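Local coordinates for 6-phospho-beta-glucosidase BglT (Thermotoga maritima, PDB 1UP7), which hydrolyses cellobiose 6'-phosphate to glucose 6-phosphate and glucose, with NAD(+) and manganese as cofactors, at residues T107-F112 against E404-A409; T148-N153 against A374-S379; E226-W231 against Y247-K252. One frame throughout, in Å; residues are numbered along the deposited sequence.

Contact 1 (T107-F112 against E404-A409); sequences TGVGGF and EEILEA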
ATOM      1  N   THR A 107      16.390  13.859  21.925  1.00 20.86           N
ATOM      2  CA  THR A 107      15.109  14.367  21.470  1.00 21.00           C
ATOM      3  C   THR A 107      15.223  15.779  20.938  1.00 20.35           C
ATOM      4  O   THR A 107      15.656  16.654  21.657  1.00 20.93           O
ATOM      5  CB  THR A 107      14.120  14.391  22.659  1.00 21.30           C
ATOM      6  OG1 THR A 107      14.065  13.080  23.250  1.00 23.75           O
ATOM      7  CG2 THR A 107      12.716  14.663  22.140  1.00 19.51           C
ATOM      8  N   GLY A 108      14.745  16.017  19.731  1.00 19.59           N
ATOM      9  CA  GLY A 108      14.687  17.364  19.197  1.00 18.80           C
ATOM     10  C   GLY A 108      16.054  17.771  18.686  1.00 18.55           C
ATOM     11  O   GLY A 108      16.831  16.938  18.201  1.00 18.37           O
ATOM     12  N   VAL A 109      16.365  19.049  18.828  1.00 18.34           N
ATOM     13  CA  VAL A 109      17.573  19.649  18.222  1.00 17.70           C
ATOM     14  C   VAL A 109      18.862  18.943  18.672  1.00 17.71           C
ATOM     15  O   VAL A 109      19.742  18.685  17.863  1.00 18.12           O
ATOM     16  CB  VAL A 109      17.645  21.181  18.459  1.00 17.66           C
ATOM     17  CG1 VAL A 109      18.998  21.813  17.900  1.00 16.78           C
ATOM     18  CG2 VAL A 109      16.439  21.875  17.834  1.00 16.49           C
ATOM     19  N   GLY A 110      18.953  18.625  19.956  1.00 17.57           N
ATOM     20  CA  GLY A 110      20.006  17.797  20.498  1.00 17.16           C
ATOM     21  C   GLY A 110      20.185  16.457  19.820  1.00 17.48           C
ATOM     22  O   GLY A 110      21.325  16.038  19.561  1.00 17.17           O
ATOM     23  N   GLY A 111      19.076  15.783  19.514  1.00 17.62           N
ATOM     24  CA  GLY A 111      19.110  14.525  18.785  1.00 17.16           C
ATOM     25  C   GLY A 111      19.621  14.721  17.362  1.00 17.59           C
ATOM     26  O   GLY A 111      20.279  13.845  16.797  1.00 17.73           O
ATOM     27  N   PHE A 112      19.299  15.871  16.775  1.00 17.58           N
ATOM     28  CA  PHE A 112      19.691  16.218  15.416  1.00 17.13           C
ATOM     29  C   PHE A 112      21.221  16.372  15.320  1.00 17.77           C
ATOM     30  O   PHE A 112      21.855  15.820  14.406  1.00 17.74           O
ATOM     31  CB  PHE A 112      18.994  17.514  15.022  1.00 16.81           C
ATOM     32  CG  PHE A 112      19.489  18.139  13.734  1.00 16.65           C
ATOM     33  CD1 PHE A 112      19.002  17.708  12.492  1.00 11.48           C
ATOM     34  CD2 PHE A 112      20.383  19.222  13.776  1.00 15.17           C
ATOM     35  CE1 PHE A 112      19.415  18.318  11.332  1.00 12.58           C
ATOM     36  CE2 PHE A 112      20.809  19.837  12.604  1.00 14.95           C
ATOM     37  CZ  PHE A 112      20.329  19.392  11.377  1.00 14.41           C
ATOM     38  N   GLU A 404      24.054  27.237  12.471  1.00 19.55           N
ATOM     39  CA  GLU A 404      25.426  27.725  12.457  1.00 20.04           C
ATOM     40  C   GLU A 404      26.141  27.386  13.737  1.00 19.39           C
ATOM     41  O   GLU A 404      27.283  26.956  13.687  1.00 19.16           O
ATOM     42  CB  GLU A 404      25.459  29.238  12.249  1.00 20.15           C
ATOM     43  CG  GLU A 404      25.963  29.636  10.888  1.00 26.40           C
ATOM     44  CD  GLU A 404      24.883  30.269  10.030  1.00 32.91           C
ATOM     45  OE1 GLU A 404      24.663  31.531  10.156  1.00 32.10           O
ATOM     46  OE2 GLU A 404      24.277  29.488   9.227  1.00 35.41           O
ATOM     47  N   GLU A 405      25.474  27.586  14.877  1.00 18.82           N
ATOM     48  CA  GLU A 405      26.042  27.239  16.172  1.00 18.82           C
ATOM     49  C   GLU A 405      26.346  25.746  16.261  1.00 18.62           C
ATOM     50  O   GLU A 405      27.433  25.338  16.704  1.00 18.67           O
ATOM     51  CB  GLU A 405      25.096  27.624  17.286  1.00 18.16           C
ATOM     52  CG  GLU A 405      25.586  28.816  18.071  1.00 21.11           C
ATOM     53  CD  GLU A 405      25.036  28.830  19.480  1.00 21.70           C
ATOM     54  OE1 GLU A 405      23.826  29.028  19.624  1.00 21.80           O
ATOM     55  OE2 GLU A 405      25.812  28.647  20.426  1.00 21.84           O
ATOM     56  N   ILE A 406      25.385  24.934  15.825  1.00 18.15           N
ATOM     57  CA  ILE A 406      25.533  23.493  15.857  1.00 17.99           C
ATOM     58  C   ILE A 406      26.715  23.044  14.967  1.00 18.60           C
ATOM     59  O   ILE A 406      27.530  22.207  15.382  1.00 18.82           O
ATOM     60  CB  ILE A 406      24.248  22.791  15.379  1.00 17.76           C
ATOM     61  CG1 ILE A 406      23.110  22.908  16.411  1.00 17.56           C
ATOM     62  CG2 ILE A 406      24.547  21.313  14.985  1.00 16.39           C
ATOM     63  CD1 ILE A 406      21.729  22.561  15.780  1.00 17.55           C
ATOM     64  N   LEU A 407      26.794  23.569  13.741  1.00 18.28           N
ATOM     65  CA  LEU A 407      27.896  23.194  12.829  1.00 18.48           C
ATOM     66  C   LEU A 407      29.252  23.651  13.331  1.00 18.97           C
ATOM     67  O   LEU A 407      30.266  22.927  13.181  1.00 18.49           O
ATOM     68  CB  LEU A 407      27.690  23.682  11.388  1.00 18.01           C
ATOM     69  CG  LEU A 407      26.430  23.140  10.712  1.00 18.55           C
ATOM     70  CD1 LEU A 407      26.245  23.815   9.355  1.00 18.30           C
ATOM     71  CD2 LEU A 407      26.467  21.600  10.611  1.00 16.54           C
ATOM     72  N   GLU A 408      29.298  24.834  13.945  1.00 19.16           N
ATOM     73  CA  GLU A 408      30.580  25.249  14.513  1.00 19.79           C
ATOM     74  C   GLU A 408      30.981  24.348  15.701  1.00 19.61           C
ATOM     75  O   GLU A 408      32.143  23.943  15.792  1.00 19.81           O
ATOM     76  CB  GLU A 408      30.604  26.743  14.838  1.00 20.56           C
ATOM     77  CG  GLU A 408      31.946  27.251  15.349  1.00 23.42           C
ATOM     78  CD  GLU A 408      33.078  27.102  14.324  1.00 29.92           C
ATOM     79  OE1 GLU A 408      32.797  26.880  13.113  1.00 32.17           O
ATOM     80  OE2 GLU A 408      34.279  27.220  14.719  1.00 32.72           O
ATOM     81  N   ALA A 409      30.032  23.989  16.577  1.00 19.38           N
ATOM     82  CA  ALA A 409      30.370  23.133  17.729  1.00 19.37           C
ATOM     83  C   ALA A 409      30.796  21.747  17.251  1.00 19.38           C
ATOM     84  O   ALA A 409      31.576  21.080  17.893  1.00 19.34           O
ATOM     85  CB  ALA A 409      29.216  22.994  18.698  1.00 18.71           C
TER

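Contact 2 (T148-N153 against A374-S379); sequences TEFVRN and AYLKRS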
ATOM      1  N   THR A 148      19.233   3.465  13.265  1.00 17.65           N
ATOM      2  CA  THR A 148      18.715   2.259  12.617  1.00 17.10           C
ATOM      3  C   THR A 148      18.009   2.589  11.327  1.00 17.55           C
ATOM      4  O   THR A 148      18.203   1.879  10.346  1.00 17.64           O
ATOM      5  CB  THR A 148      17.754   1.489  13.560  1.00 17.90           C
ATOM      6  OG1 THR A 148      18.419   1.249  14.790  1.00 15.34           O
ATOM      7  CG2 THR A 148      17.473   0.120  13.055  1.00 14.12           C
ATOM      8  N   GLU A 149      17.189   3.652  11.314  1.00 17.63           N
ATOM      9  CA  GLU A 149      16.546   4.104  10.078  1.00 17.83           C
ATOM     10  C   GLU A 149      17.626   4.312   9.017  1.00 18.00           C
ATOM     11  O   GLU A 149      17.500   3.885   7.881  1.00 17.82           O
ATOM     12  CB  GLU A 149      15.788   5.416  10.282  1.00 17.06           C
ATOM     13  CG  GLU A 149      15.206   6.052   9.008  1.00 17.81           C
ATOM     14  CD  GLU A 149      14.102   5.227   8.341  1.00 18.71           C
ATOM     15  OE1 GLU A 149      13.306   4.580   9.045  1.00 17.59           O
ATOM     16  OE2 GLU A 149      14.020   5.234   7.100  1.00 19.56           O
ATOM     17  N   PHE A 150      18.697   4.979   9.417  1.00 17.83           N
ATOM     18  CA  PHE A 150      19.783   5.289   8.516  1.00 17.88           C
ATOM     19  C   PHE A 150      20.493   4.028   7.984  1.00 18.30           C
ATOM     20  O   PHE A 150      20.666   3.884   6.755  1.00 18.16           O
ATOM     21  CB  PHE A 150      20.753   6.226   9.225  1.00 17.95           C
ATOM     22  CG  PHE A 150      22.041   6.474   8.494  1.00 16.69           C
ATOM     23  CD1 PHE A 150      22.053   7.157   7.277  1.00 17.38           C
ATOM     24  CD2 PHE A 150      23.253   6.074   9.064  1.00 14.69           C
ATOM     25  CE1 PHE A 150      23.273   7.441   6.614  1.00 17.46           C
ATOM     26  CE2 PHE A 150      24.455   6.334   8.430  1.00 15.19           C
ATOM     27  CZ  PHE A 150      24.477   7.032   7.202  1.00 16.11           C
ATOM     28  N   VAL A 151      20.872   3.117   8.882  1.00 17.93           N
ATOM     29  CA  VAL A 151      21.548   1.903   8.464  1.00 18.01           C
ATOM     30  C   VAL A 151      20.663   0.943   7.653  1.00 18.70           C
ATOM     31  O   VAL A 151      21.108   0.424   6.612  1.00 19.08           O
ATOM     32  CB  VAL A 151      22.173   1.128   9.626  1.00 18.41           C
ATOM     33  CG1 VAL A 151      22.846  -0.171   9.086  1.00 16.90           C
ATOM     34  CG2 VAL A 151      23.175   2.007  10.396  1.00 17.26           C
ATOM     35  N   ARG A 152      19.437   0.713   8.098  1.00 18.33           N
ATOM     36  CA  ARG A 152      18.538  -0.205   7.378  1.00 18.61           C
ATOM     37  C   ARG A 152      18.109   0.314   6.011  1.00 18.70           C
ATOM     38  O   ARG A 152      18.086  -0.445   5.038  1.00 18.63           O
ATOM     39  CB  ARG A 152      17.283  -0.496   8.203  1.00 17.42           C
ATOM     40  CG  ARG A 152      17.561  -1.315   9.435  1.00 18.15           C
ATOM     41  CD  ARG A 152      18.165  -2.680   9.167  1.00 17.47           C
ATOM     42  NE  ARG A 152      17.408  -3.432   8.169  1.00 19.16           N
ATOM     43  CZ  ARG A 152      16.357  -4.208   8.437  1.00 19.96           C
ATOM     44  NH1 ARG A 152      15.889  -4.347   9.667  1.00 16.36           N
ATOM     45  NH2 ARG A 152      15.761  -4.843   7.454  1.00 20.59           N
ATOM     46  N   ASN A 153      17.777   1.605   5.939  1.00 18.50           N
ATOM     47  CA  ASN A 153      17.144   2.147   4.741  1.00 18.68           C
ATOM     48  C   ASN A 153      18.050   2.918   3.794  1.00 18.34           C
ATOM     49  O   ASN A 153      17.695   3.147   2.650  1.00 18.67           O
ATOM     50  CB  ASN A 153      15.901   2.964   5.142  1.00 18.49           C
ATOM     51  CG  ASN A 153      14.767   2.065   5.623  1.00 18.10           C
ATOM     52  OD1 ASN A 153      14.679   0.904   5.219  1.00 17.25           O
ATOM     53  ND2 ASN A 153      13.917   2.587   6.496  1.00 19.13           N
ATOM     54  N   ALA A 374      20.009  15.365   4.339  1.00 19.87           N
ATOM     55  CA  ALA A 374      20.919  16.497   4.490  1.00 19.45           C
ATOM     56  C   ALA A 374      22.350  15.993   4.678  1.00 19.76           C
ATOM     57  O   ALA A 374      23.281  16.537   4.092  1.00 19.65           O
ATOM     58  CB  ALA A 374      20.521  17.367   5.675  1.00 18.42           C
ATOM     59  N   TYR A 375      22.510  14.941   5.479  1.00 19.71           N
ATOM     60  CA  TYR A 375      23.830  14.434   5.755  1.00 19.44           C
ATOM     61  C   TYR A 375      24.427  13.784   4.504  1.00 19.55           C
ATOM     62  O   TYR A 375      25.572  14.067   4.178  1.00 19.58           O
ATOM     63  CB  TYR A 375      23.848  13.524   6.984  1.00 18.80           C
ATOM     64  CG  TYR A 375      25.060  12.696   6.959  1.00 17.76           C
ATOM     65  CD1 TYR A 375      26.258  13.207   7.412  1.00 19.01           C
ATOM     66  CD2 TYR A 375      25.042  11.419   6.403  1.00 17.42           C
ATOM     67  CE1 TYR A 375      27.415  12.461   7.335  1.00 19.11           C
ATOM     68  CE2 TYR A 375      26.191  10.668   6.321  1.00 16.99           C
ATOM     69  CZ  TYR A 375      27.362  11.202   6.790  1.00 18.78           C
ATOM     70  OH  TYR A 375      28.509  10.495   6.734  1.00 22.87           O
ATOM     71  N   LEU A 376      23.641  12.966   3.789  1.00 19.55           N
ATOM     72  CA  LEU A 376      24.152  12.255   2.600  1.00 19.44           C
ATOM     73  C   LEU A 376      24.575  13.213   1.510  1.00 19.92           C
ATOM     74  O   LEU A 376      25.520  12.963   0.768  1.00 19.92           O
ATOM     75  CB  LEU A 376      23.140  11.241   2.044  1.00 19.12           C
ATOM     76  CG  LEU A 376      22.946  10.003   2.945  1.00 18.98           C
ATOM     77  CD1 LEU A 376      21.775   9.177   2.479  1.00 16.79           C
ATOM     78  CD2 LEU A 376      24.254   9.155   2.979  1.00 17.57           C
ATOM     79  N   LYS A 377      23.898  14.349   1.418  1.00 20.33           N
ATOM     80  CA  LYS A 377      24.284  15.320   0.417  1.00 20.79           C
ATOM     81  C   LYS A 377      25.246  16.363   0.995  1.00 20.79           C
ATOM     82  O   LYS A 377      25.629  17.287   0.278  1.00 20.42           O
ATOM     83  CB  LYS A 377      23.046  15.983  -0.176  1.00 21.36           C
ATOM     84  CG  LYS A 377      22.600  15.358  -1.463  1.00 25.05           C
ATOM     85  CD  LYS A 377      21.228  14.741  -1.291  1.00 31.24           C
ATOM     86  CE  LYS A 377      20.226  15.369  -2.260  1.00 33.74           C
ATOM     87  NZ  LYS A 377      20.330  14.706  -3.581  1.00 34.71           N
ATOM     88  N   ARG A 378      25.603  16.222   2.285  1.00 20.16           N
ATOM     89  CA  ARG A 378      26.458  17.196   2.974  1.00 20.11           C
ATOM     90  C   ARG A 378      25.964  18.607   2.775  1.00 19.90           C
ATOM     91  O   ARG A 378      26.741  19.513   2.439  1.00 20.51           O
ATOM     92  CB  ARG A 378      27.911  17.100   2.493  1.00 20.06           C
ATOM     93  CG  ARG A 378      28.558  15.799   2.799  1.00 19.75           C
ATOM     94  CD  ARG A 378      28.501  15.420   4.255  1.00 24.78           C
ATOM     95  NE  ARG A 378      29.480  14.365   4.490  1.00 28.21           N
ATOM     96  CZ  ARG A 378      29.296  13.082   4.221  1.00 30.01           C
ATOM     97  NH1 ARG A 378      28.134  12.632   3.720  1.00 28.94           N
ATOM     98  NH2 ARG A 378      30.293  12.239   4.462  1.00 31.47           N
ATOM     99  N   SER A 379      24.681  18.806   3.018  1.00 19.77           N
ATOM    100  CA  SER A 379      24.010  20.030   2.596  1.00 19.80           C
ATOM    101  C   SER A 379      23.471  20.845   3.752  1.00 19.62           C
ATOM    102  O   SER A 379      22.601  20.372   4.508  1.00 19.84           O
ATOM    103  CB  SER A 379      22.868  19.664   1.645  1.00 19.19           C
ATOM    104  OG  SER A 379      22.089  20.787   1.358  1.00 21.00           O
TER

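Contact 3 (E226-W231 against Y247-K252); sequences EDFPTW and YLMEKK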
ATOM      1  N   GLU A 226       5.713  16.364  36.962  1.00 29.41           N
ATOM      2  CA  GLU A 226       6.143  15.964  35.631  1.00 28.26           C
ATOM      3  C   GLU A 226       5.433  14.764  35.021  1.00 26.69           C
ATOM      4  O   GLU A 226       5.746  14.366  33.908  1.00 27.55           O
ATOM      5  CB  GLU A 226       7.611  15.565  35.683  1.00 29.77           C
ATOM      6  CG  GLU A 226       8.571  16.637  35.227  1.00 32.27           C
ATOM      7  CD  GLU A 226       9.978  16.292  35.645  1.00 35.64           C
ATOM      8  OE1 GLU A 226      10.687  15.548  34.896  1.00 35.30           O
ATOM      9  OE2 GLU A 226      10.344  16.754  36.747  1.00 37.56           O
ATOM     10  N   ASP A 227       4.532  14.145  35.747  1.00 26.03           N
ATOM     11  CA  ASP A 227       3.830  12.993  35.221  1.00 25.62           C
ATOM     12  C   ASP A 227       2.531  13.419  34.586  1.00 24.13           C
ATOM     13  O   ASP A 227       1.905  14.401  34.994  1.00 23.96           O
ATOM     14  CB  ASP A 227       3.509  12.057  36.398  1.00 27.32           C
ATOM     15  CG  ASP A 227       4.763  11.561  37.083  1.00 29.91           C
ATOM     16  OD1 ASP A 227       5.846  11.679  36.452  1.00 34.48           O
ATOM     17  OD2 ASP A 227       4.769  11.079  38.241  1.00 33.12           O
ATOM     18  N   PHE A 228       2.106  12.633  33.616  1.00 22.94           N
ATOM     19  CA  PHE A 228       0.846  12.896  32.982  1.00 21.88           C
ATOM     20  C   PHE A 228      -0.219  12.690  34.021  1.00 21.27           C
ATOM     21  O   PHE A 228      -0.168  11.736  34.769  1.00 22.22           O
ATOM     22  CB  PHE A 228       0.738  11.965  31.812  1.00 21.34           C
ATOM     23  CG  PHE A 228       1.777  12.188  30.825  1.00 19.82           C
ATOM     24  CD1 PHE A 228       3.001  11.512  30.922  1.00 20.67           C
ATOM     25  CD2 PHE A 228       1.569  13.091  29.779  1.00 19.84           C
ATOM     26  CE1 PHE A 228       4.014  11.720  29.971  1.00 17.12           C
ATOM     27  CE2 PHE A 228       2.550  13.316  28.821  1.00 18.97           C
ATOM     28  CZ  PHE A 228       3.788  12.609  28.899  1.00 18.12           C
ATOM     29  N   PRO A 229      -1.123  13.632  34.139  1.00 20.84           N
ATOM     30  CA  PRO A 229      -2.243  13.486  35.082  1.00 19.95           C
ATOM     31  C   PRO A 229      -3.188  12.354  34.661  1.00 20.08           C
ATOM     32  O   PRO A 229      -3.121  11.851  33.534  1.00 20.48           O
ATOM     33  CB  PRO A 229      -2.885  14.867  35.077  1.00 19.47           C
ATOM     34  CG  PRO A 229      -2.391  15.540  33.840  1.00 19.86           C
ATOM     35  CD  PRO A 229      -1.125  14.902  33.401  1.00 20.22           C
ATOM     36  N   THR A 230      -4.018  11.907  35.587  1.00 20.49           N
ATOM     37  CA  THR A 230      -4.953  10.818  35.355  1.00 20.58           C
ATOM     38  C   THR A 230      -5.875  11.018  34.146  1.00 20.23           C
ATOM     39  O   THR A 230      -6.085  10.077  33.382  1.00 20.82           O
ATOM     40  CB  THR A 230      -5.753  10.550  36.677  1.00 21.91           C
ATOM     41  OG1 THR A 230      -4.837  10.095  37.696  1.00 22.89           O
ATOM     42  CG2 THR A 230      -6.762   9.390  36.501  1.00 21.15           C
ATOM     43  N   TRP A 231      -6.399  12.225  33.957  1.00 19.46           N
ATOM     44  CA  TRP A 231      -7.295  12.488  32.851  1.00 19.01           C
ATOM     45  C   TRP A 231      -6.629  12.186  31.493  1.00 18.67           C
ATOM     46  O   TRP A 231      -7.285  11.792  30.527  1.00 19.13           O
ATOM     47  CB  TRP A 231      -7.781  13.921  32.998  1.00 18.86           C
ATOM     48  CG  TRP A 231      -6.706  14.942  32.891  1.00 17.80           C
ATOM     49  CD1 TRP A 231      -6.130  15.651  33.915  1.00 15.74           C
ATOM     50  CD2 TRP A 231      -6.091  15.396  31.687  1.00 13.71           C
ATOM     51  NE1 TRP A 231      -5.207  16.527  33.405  1.00 14.77           N
ATOM     52  CE2 TRP A 231      -5.174  16.393  32.038  1.00 13.24           C
ATOM     53  CE3 TRP A 231      -6.274  15.098  30.334  1.00 13.91           C
ATOM     54  CZ2 TRP A 231      -4.436  17.076  31.102  1.00 12.26           C
ATOM     55  CZ3 TRP A 231      -5.523  15.749  29.411  1.00 15.66           C
ATOM     56  CH2 TRP A 231      -4.614  16.742  29.795  1.00 14.17           C
ATOM     57  N   TYR A 247       7.493  16.683  24.176  1.00 17.80           N
ATOM     58  CA  TYR A 247       6.536  17.123  23.183  1.00 18.16           C
ATOM     59  C   TYR A 247       5.286  17.694  23.808  1.00 18.61           C
ATOM     60  O   TYR A 247       4.931  18.804  23.461  1.00 20.24           O
ATOM     61  CB  TYR A 247       6.165  15.960  22.294  1.00 17.65           C
ATOM     62  CG  TYR A 247       7.302  15.483  21.450  1.00 15.92           C
ATOM     63  CD1 TYR A 247       8.232  14.577  21.962  1.00 15.22           C
ATOM     64  CD2 TYR A 247       7.436  15.910  20.143  1.00 14.40           C
ATOM     65  CE1 TYR A 247       9.268  14.121  21.204  1.00 14.24           C
ATOM     66  CE2 TYR A 247       8.469  15.436  19.340  1.00 14.17           C
ATOM     67  CZ  TYR A 247       9.381  14.549  19.881  1.00 15.37           C
ATOM     68  OH  TYR A 247      10.406  14.064  19.126  1.00 15.05           O
ATOM     69  N   LEU A 248       4.665  16.976  24.755  1.00 17.96           N
ATOM     70  CA  LEU A 248       3.334  17.310  25.242  1.00 17.75           C
ATOM     71  C   LEU A 248       3.355  18.209  26.487  1.00 17.52           C
ATOM     72  O   LEU A 248       2.347  18.810  26.870  1.00 16.80           O
ATOM     73  CB  LEU A 248       2.551  16.032  25.513  1.00 17.86           C
ATOM     74  CG  LEU A 248       2.177  15.293  24.238  1.00 18.77           C
ATOM     75  CD1 LEU A 248       2.011  13.878  24.660  1.00 20.00           C
ATOM     76  CD2 LEU A 248       0.901  15.862  23.570  1.00 19.28           C
ATOM     77  N   MET A 249       4.533  18.270  27.112  1.00 17.22           N
ATOM     78  CA  MET A 249       4.806  19.120  28.282  1.00 17.15           C
ATOM     79  C   MET A 249       6.016  20.051  28.022  1.00 17.08           C
ATOM     80  O   MET A 249       6.848  20.283  28.921  1.00 16.69           O
ATOM     81  CB  MET A 249       5.070  18.269  29.534  1.00 16.56           C
ATOM     82  CG  MET A 249       3.882  17.467  30.013  1.00 18.72           C
ATOM     83  SD  MET A 249       4.293  16.328  31.354  1.00 22.79           S
ATOM     84  CE  MET A 249       4.715  17.357  32.502  1.00 19.97           C
ATOM     85  N   GLU A 250       6.085  20.589  26.809  1.00 17.18           N
ATOM     86  CA  GLU A 250       7.253  21.332  26.366  1.00 17.56           C
ATOM     87  C   GLU A 250       7.598  22.502  27.281  1.00 18.04           C
ATOM     88  O   GLU A 250       8.748  22.574  27.732  1.00 17.89           O
ATOM     89  CB  GLU A 250       7.130  21.848  24.936  1.00 17.68           C
ATOM     90  CG  GLU A 250       8.435  22.365  24.388  1.00 17.42           C
ATOM     91  CD  GLU A 250       8.325  22.896  22.960  1.00 18.94           C
ATOM     92  OE1 GLU A 250       7.305  22.672  22.269  1.00 17.74           O
ATOM     93  OE2 GLU A 250       9.271  23.570  22.531  1.00 17.51           O
ATOM     94  N   LYS A 251       6.643  23.403  27.557  1.00 17.58           N
ATOM     95  CA  LYS A 251       6.954  24.535  28.419  1.00 17.93           C
ATOM     96  C   LYS A 251       7.471  24.086  29.782  1.00 18.19           C
ATOM     97  O   LYS A 251       8.434  24.653  30.291  1.00 17.59           O
ATOM     98  CB  LYS A 251       5.800  25.534  28.618  1.00 17.53           C
ATOM     99  CG  LYS A 251       5.271  26.124  27.314  1.00 17.37           C
ATOM    100  CD  LYS A 251       4.000  26.991  27.542  1.00 17.97           C
ATOM    101  CE  LYS A 251       2.957  26.336  28.424  1.00 17.03           C
ATOM    102  NZ  LYS A 251       1.802  27.248  28.716  1.00 16.35           N
ATOM    103  N   LYS A 252       6.845  23.071  30.379  1.00 18.61           N
ATOM    104  CA  LYS A 252       7.297  22.566  31.678  1.00 18.95           C
ATOM    105  C   LYS A 252       8.717  21.979  31.570  1.00 18.64           C
ATOM    106  O   LYS A 252       9.578  22.254  32.396  1.00 18.47           O
ATOM    107  CB  LYS A 252       6.355  21.483  32.191  1.00 19.77           C
ATOM    108  CG  LYS A 252       6.276  21.345  33.676  1.00 22.69           C
ATOM    109  CD  LYS A 252       4.967  20.621  34.106  1.00 25.97           C
ATOM    110  CE  LYS A 252       4.044  21.566  34.890  1.00 27.46           C
ATOM    111  NZ  LYS A 252       2.747  20.890  35.237  1.00 29.29           N
TER

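Contact 1 (T107-F112 against E404-A409)
V109 and F112 meet I406 in a helix-to-helix packing contact. The start of helix 109-131, in the Rossmann-type NAD-binding part of this family 4 glycosidase, lies here against the last turns of the C-terminal helix 396-409. The first helix is entered from T107, whose OG1 is hydrogen-bonded to Q104. G108 is the N-cap residue. G108 O accepts a hydrogen bond from F112 N at 3.0 Å, which closes the first turn. V109 comes next, and its CG1 is the branch that touches. CG1 stands anti to the backbone N (chi1 176°) and extends to the end of the I406 side chain. V109 also packs on P96, L387 and L402. One turn on, F112 offers a ring edge to the same methyl group of I406, and the two side chains run at about a right angle. The ring packs as well on A383, L387, Y367, T371 and L403, where three C-terminal helices gather. The contact is apolar and buried, with no hydrogen bond between the segments. It rests on I406 CD1, which lies 3.5 Å from V109 CG1 and, close to the ring plane, 4.1 Å from F112 CD2.

Contact 2 (T148-N153 against A374-S379)
F150 and Y375 both carry CG anti to the backbone N, with chi1 171° and 161°, and this turns the rings toward each other between helix 144-155 and helix 355-376. They meet at the far end of the F150 ring, where F150 CZ is 4.1 Å from Y375 CE2. The two side chains cross at about a right angle. L376 is the third partner. L376 CD2 comes to the edge of the F150 ring, close to the ring plane, 4.1 Å from F150 CE1. F119 of helix 109-131 completes the aromatic cluster. It stacks on F150 and meets Y375 edge-to-face, while the Y375 hydroxyl is hydrogen-bonded to E123.

N153 ND2 donates to E149 OE2 at 2.7 Å, nearly straight at 170°, and meets it from above the carboxylate plane. E149 also forms salt bridges to K365 and R369. On the other segment, R378 has positive phi, and two backbone bonds end helix 355-376 in a Schellman motif. S379 N bonds to A374 O at 2.9 Å, and R378 N reaches Y375 O at 2.9 Å. The R378 side chain adds to this: R378 NH1 meets Y375 O at 3.0 Å from the other face of the carbonyl plane. The R378 guanidinium also lays one face over Y375 CE1. The contact joins that helix of the C-terminal domain to a helix of the Rossmann-type domain.

Contact 3 (E226-W231 against Y247-K252)
M249 reaches across to F228 and the backbone of E226. From CB, CG stands beside the backbone N and anti to the carbonyl carbon (chi1 -66°). The chain is extended about the CB-CG bond, which brings SD to the other segment. The bend comes at the CG-SD bond (chi3 64°), and it turns the CE methyl aside. M249 SD sits above one face of the F228 ring, 4.5 Å from its centroid and only 15° off the ring normal. This is a Met-aromatic contact. M249 SD also lies 3.5 Å from E226 O. The terminal methyl turns to that carbonyl group too, with M249 CE 3.5 Å from E226 O and 3.7 Å from E226 C.

The neighbour before it, L248, adds a second apolar touch. L248 CD1 approaches the F228 ring obliquely, 4.2 Å from F228 CE2. The carboxylate of E226 is engaged elsewhere, in salt bridges to R245 and K256. The second subunit borders this site: its V396 packs on P229 and L248, and its D398 forms a salt bridge with K251.

F228 is about 8 Å, side chain to side chain, from Y243, the proton acceptor. No hydrogen bond joins the two segments. The hold is therefore probably mostly dispersion and close packing, with the E226 carbonyl oxygen set against the sulfur and methyl.

How the contacts relate
From the N terminus the chain first passes 107-112, then 148-153, and enters the C-terminal domain. There contact 3 closes a short loop of 15 residues between 226-231 and 247-252. Further on, 374-379 returns to 148-153, so the wider loop of contact 2 encloses contact 3. Last, 404-409 returns to 107-112, and contact 1 encloses both. No loops cross. Contacts 1 and 2 tie helices of the Rossmann-type part to helices late in the chain, while contact 3 is internal to the C-terminal domain. Contacts 1 and 3 touch through T107 CG2 and Y247 CE1, 3.6 Å apart. Contact 2 touches neither.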